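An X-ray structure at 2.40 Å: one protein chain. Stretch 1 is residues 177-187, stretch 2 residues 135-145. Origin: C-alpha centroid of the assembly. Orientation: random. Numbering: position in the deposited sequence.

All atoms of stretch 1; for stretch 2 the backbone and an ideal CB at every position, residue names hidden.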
# COMPACT_ATOMS: atom_id res chain seq x y z
N ILE A 177 -4.72 -14.53 -1.95
CA ILE A 177 -4.93 -13.78 -3.20
C ILE A 177 -4.43 -12.34 -3.07
O ILE A 177 -3.69 -11.89 -3.94
CB ILE A 177 -6.37 -13.89 -3.76
CG1 ILE A 177 -6.85 -15.36 -3.77
CG2 ILE A 177 -6.45 -13.28 -5.17
CD1 ILE A 177 -8.34 -15.57 -3.83
N HIS A 178 -4.75 -11.64 -1.95
CA HIS A 178 -4.23 -10.28 -1.68
C HIS A 178 -2.70 -10.25 -1.69
O HIS A 178 -2.11 -9.36 -2.31
CB HIS A 178 -4.78 -9.68 -0.37
CG HIS A 178 -6.28 -9.55 -0.31
ND1 HIS A 178 -7.03 -9.15 -1.42
CD2 HIS A 178 -7.13 -9.77 0.72
CE1 HIS A 178 -8.28 -9.14 -1.01
NE2 HIS A 178 -8.39 -9.52 0.26
N PHE A 179 -2.07 -11.30 -1.11
CA PHE A 179 -0.63 -11.47 -1.09
C PHE A 179 -0.02 -11.71 -2.46
O PHE A 179 1.07 -11.19 -2.68
CB PHE A 179 -0.22 -12.60 -0.12
CG PHE A 179 1.27 -12.82 -0.03
CD1 PHE A 179 2.08 -11.94 0.67
CD2 PHE A 179 1.86 -13.89 -0.69
CE1 PHE A 179 3.47 -12.13 0.74
CE2 PHE A 179 3.25 -14.09 -0.61
CZ PHE A 179 4.04 -13.21 0.10
N MET A 180 -0.67 -12.51 -3.36
CA MET A 180 -0.10 -12.77 -4.69
C MET A 180 -0.08 -11.50 -5.50
O MET A 180 0.81 -11.27 -6.33
CB MET A 180 -0.88 -13.81 -5.52
CG MET A 180 -1.36 -15.02 -4.79
SD MET A 180 -2.24 -16.21 -5.84
CE MET A 180 -2.95 -15.14 -7.01
N ASN A 181 -1.10 -10.70 -5.31
CA ASN A 181 -1.23 -9.47 -6.06
C ASN A 181 -0.22 -8.44 -5.56
O ASN A 181 0.46 -7.83 -6.38
CB ASN A 181 -2.68 -9.04 -6.10
CG ASN A 181 -3.46 -9.94 -7.05
OD1 ASN A 181 -3.22 -9.95 -8.26
ND2 ASN A 181 -4.34 -10.78 -6.52
N LEU A 182 0.01 -8.42 -4.24
CA LEU A 182 1.04 -7.60 -3.57
C LEU A 182 2.42 -8.07 -4.09
O LEU A 182 3.21 -7.25 -4.57
CB LEU A 182 0.93 -7.86 -2.06
CG LEU A 182 1.30 -6.77 -1.05
CD1 LEU A 182 2.37 -7.22 -0.14
CD2 LEU A 182 1.60 -5.41 -1.68
N LEU A 183 2.66 -9.41 -4.05
CA LEU A 183 3.86 -10.06 -4.57
C LEU A 183 4.15 -9.65 -6.01
O LEU A 183 5.30 -9.40 -6.34
CB LEU A 183 3.74 -11.60 -4.48
CG LEU A 183 4.93 -12.39 -5.02
CD1 LEU A 183 6.18 -12.08 -4.20
CD2 LEU A 183 4.65 -13.88 -5.11
N LEU A 184 3.14 -9.60 -6.88
CA LEU A 184 3.35 -9.21 -8.27
C LEU A 184 3.80 -7.75 -8.42
O LEU A 184 4.72 -7.47 -9.18
CB LEU A 184 2.10 -9.54 -9.10
CG LEU A 184 2.21 -9.45 -10.59
CD1 LEU A 184 3.32 -10.38 -11.13
CD2 LEU A 184 0.91 -9.84 -11.22
N THR A 185 3.23 -6.87 -7.61
CA THR A 185 3.54 -5.45 -7.52
C THR A 185 4.93 -5.16 -6.93
O THR A 185 5.69 -4.40 -7.52
CB THR A 185 2.40 -4.75 -6.72
OG1 THR A 185 1.14 -5.07 -7.34
CG2 THR A 185 2.59 -3.22 -6.58
N CYS A 186 5.25 -5.76 -5.77
CA CYS A 186 6.47 -5.48 -5.02
C CYS A 186 7.63 -6.43 -5.24
O CYS A 186 8.76 -6.08 -4.86
CB CYS A 186 6.15 -5.38 -3.52
SG CYS A 186 4.75 -4.31 -3.13
N GLY A 187 7.37 -7.64 -5.73
CA GLY A 187 8.39 -8.66 -5.88
C GLY A 187 9.17 -8.67 -7.17
O GLY A 187 10.13 -9.45 -7.31
N UNK A 135 -7.17 -1.73 -0.47
CA UNK A 135 -6.18 -1.38 0.57
C UNK A 135 -4.82 -1.95 0.27
O UNK A 135 -3.81 -1.24 0.32
CB UNK A 135 -6.64 -1.87 1.94
N UNK A 136 -4.80 -3.27 -0.02
CA UNK A 136 -3.61 -4.06 -0.37
C UNK A 136 -2.97 -3.50 -1.64
O UNK A 136 -1.76 -3.31 -1.65
CB UNK A 136 -3.97 -5.53 -0.56
N UNK A 137 -3.77 -3.14 -2.66
CA UNK A 137 -3.23 -2.50 -3.87
C UNK A 137 -2.49 -1.19 -3.48
O UNK A 137 -1.29 -1.03 -3.77
CB UNK A 137 -4.35 -2.21 -4.87
N UNK A 138 -3.19 -0.32 -2.74
CA UNK A 138 -2.64 0.93 -2.24
C UNK A 138 -1.32 0.71 -1.47
O UNK A 138 -0.34 1.40 -1.78
CB UNK A 138 -3.67 1.62 -1.34
N UNK A 139 -1.26 -0.28 -0.54
CA UNK A 139 -0.04 -0.61 0.22
C UNK A 139 1.16 -0.89 -0.72
O UNK A 139 2.26 -0.40 -0.45
CB UNK A 139 -0.30 -1.83 1.11
N UNK A 140 0.91 -1.64 -1.80
CA UNK A 140 1.89 -1.98 -2.83
C UNK A 140 2.40 -0.78 -3.59
O UNK A 140 3.61 -0.62 -3.75
CB UNK A 140 1.28 -2.98 -3.82
N UNK A 141 1.50 0.08 -4.04
CA UNK A 141 1.86 1.33 -4.72
C UNK A 141 2.61 2.33 -3.83
O UNK A 141 3.54 3.01 -4.31
CB UNK A 141 0.59 1.99 -5.26
N UNK A 142 2.25 2.41 -2.53
CA UNK A 142 2.95 3.31 -1.61
C UNK A 142 4.36 2.79 -1.42
O UNK A 142 5.31 3.57 -1.40
CB UNK A 142 2.22 3.42 -0.27
N UNK A 143 4.51 1.46 -1.29
CA UNK A 143 5.79 0.78 -1.10
C UNK A 143 6.75 0.91 -2.30
O UNK A 143 7.91 1.24 -2.11
CB UNK A 143 5.53 -0.70 -0.82
N UNK A 144 6.26 0.68 -3.52
CA UNK A 144 7.06 0.79 -4.75
C UNK A 144 7.50 2.25 -5.05
O UNK A 144 8.47 2.46 -5.78
CB UNK A 144 6.26 0.24 -5.93
N UNK A 145 6.80 3.24 -4.45
CA UNK A 145 7.09 4.67 -4.59
C UNK A 145 7.78 5.27 -3.34
O UNK A 145 7.93 6.48 -3.25
CB UNK A 145 5.79 5.43 -4.87

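The helical parts of the two stretches run nearly parallel, their N-to-C directions 19° apart and their axes 9.2 Å apart at closest approach. No hydrogen bond crosses between them.

Position 135 has nothing of stretch 1 within reach of its ideal CB, so the view favors no type; the deposited residue is N135.

At position 136 CA-to-CB points toward stretch 1, and the ideal CB lies 4.2 Å from H178 CB and 5.4 Å from L182 CG. A medium apolar side chain would suit this space; leucine, valine, isoleucine or methionine are all plausible. The residue is I136. Its CG2 reaches both residues, lying 4.0 Å from L182 CG and 3.4 Å from H178 O, while its CG1 adds a contact of 3.8 Å to H178 CB.

Positions 137 and 138 offer their CB atoms no partner in stretch 1, and many helix-compatible residues would do. They are N137, whose CA-to-CB bond points away although its end comes nearer, and F138.

Position 139 points sideways, its ideal CB 4.9 Å from L182 CD2. An apolar residue could border that leucine; L139 lies at the margin, its CD2 coming no nearer than 4.8 Å to L182 CD2.

Position 140 is the most restrictive. Its CA is 5.7 Å from the CA of L182, and an ideal CB would stand 3.1 Å from T185 CG2 and 3.3 Å from L182 CD2, both tight. The phi/psi of -64/-47 is ordinary helix, which does not require glycine, so crowding rather than backbone conformation argues for it. G140 lets L182 CD2 approach its CA to 3.6 Å and C186 SG approach the same CA to 3.7 Å.

Positions 141 and 142 leave the choice open, with no atom of stretch 1 near either ideal CB. They are L141, whose backbone N is 4.3 Å from T185 CG2, and L142.

Position 143 points toward stretch 1, with its ideal CB 4.4 Å from C186 SG. Leucine, methionine or an aromatic residue could meet the sulfur. The residue is F143: C186 SG approaches F143 CD2 to 3.8 Å, obliquely to the ring.

Position 144 also points toward stretch 1, its ideal CB 4.9 Å from T185 O. A small or beta-branched residue would fit. T144 places CG2 3.5 Å from T185 O and 4.1 Å from T185 CG2.

Position 145, beyond the helix and out of reach, is unconstrained by stretch 1; it is H145, whose ND1 is 3.0 Å from T144 OG1 in a hydrogen bond whose donor may be either.

Stretch 2 (135-145) NINFLGLLFTH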
# COMPACT_ATOMS: atom_id res chain seq x y z
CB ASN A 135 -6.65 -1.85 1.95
CG ASN A 135 -7.70 -0.99 2.57
OD1 ASN A 135 -8.81 -1.44 2.86
ND2 ASN A 135 -7.40 0.26 2.79
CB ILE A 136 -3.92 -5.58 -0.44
CG1 ILE A 136 -4.71 -6.08 0.81
CG2 ILE A 136 -2.63 -6.40 -0.65
CD1 ILE A 136 -3.99 -5.98 2.23
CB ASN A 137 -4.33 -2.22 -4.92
CG ASN A 137 -3.82 -1.58 -6.21
OD1 ASN A 137 -2.78 -1.96 -6.76
ND2 ASN A 137 -4.55 -0.59 -6.71
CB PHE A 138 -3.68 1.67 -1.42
CG PHE A 138 -3.29 3.07 -0.98
CD1 PHE A 138 -2.61 3.93 -1.83
CD2 PHE A 138 -3.68 3.54 0.26
CE1 PHE A 138 -2.30 5.23 -1.44
CE2 PHE A 138 -3.38 4.85 0.64
CZ PHE A 138 -2.68 5.68 -0.21
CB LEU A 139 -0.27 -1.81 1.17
CG LEU A 139 0.92 -2.20 2.09
CD1 LEU A 139 1.10 -1.21 3.25
CD2 LEU A 139 0.75 -3.60 2.63
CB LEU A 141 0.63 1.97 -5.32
CG LEU A 141 -0.02 1.15 -6.42
CD1 LEU A 141 -1.45 1.44 -6.51
CD2 LEU A 141 0.68 1.36 -7.71
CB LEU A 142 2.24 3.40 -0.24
CG LEU A 142 0.92 4.16 -0.12
CD1 LEU A 142 0.24 3.83 1.19
CD2 LEU A 142 1.13 5.67 -0.19
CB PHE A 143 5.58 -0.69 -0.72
CG PHE A 143 6.84 -1.40 -0.31
CD1 PHE A 143 7.52 -1.01 0.84
CD2 PHE A 143 7.36 -2.43 -1.09
CE1 PHE A 143 8.69 -1.65 1.22
CE2 PHE A 143 8.53 -3.06 -0.71
CZ PHE A 143 9.18 -2.68 0.45
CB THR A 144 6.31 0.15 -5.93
OG1 THR A 144 5.06 0.80 -6.08
CG2 THR A 144 6.11 -1.36 -5.76
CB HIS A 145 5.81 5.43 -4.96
CG HIS A 145 5.28 5.08 -6.32
ND1 HIS A 145 4.91 3.79 -6.64
CD2 HIS A 145 5.01 5.88 -7.37
CE1 HIS A 145 4.47 3.84 -7.89
NE2 HIS A 145 4.50 5.07 -8.37
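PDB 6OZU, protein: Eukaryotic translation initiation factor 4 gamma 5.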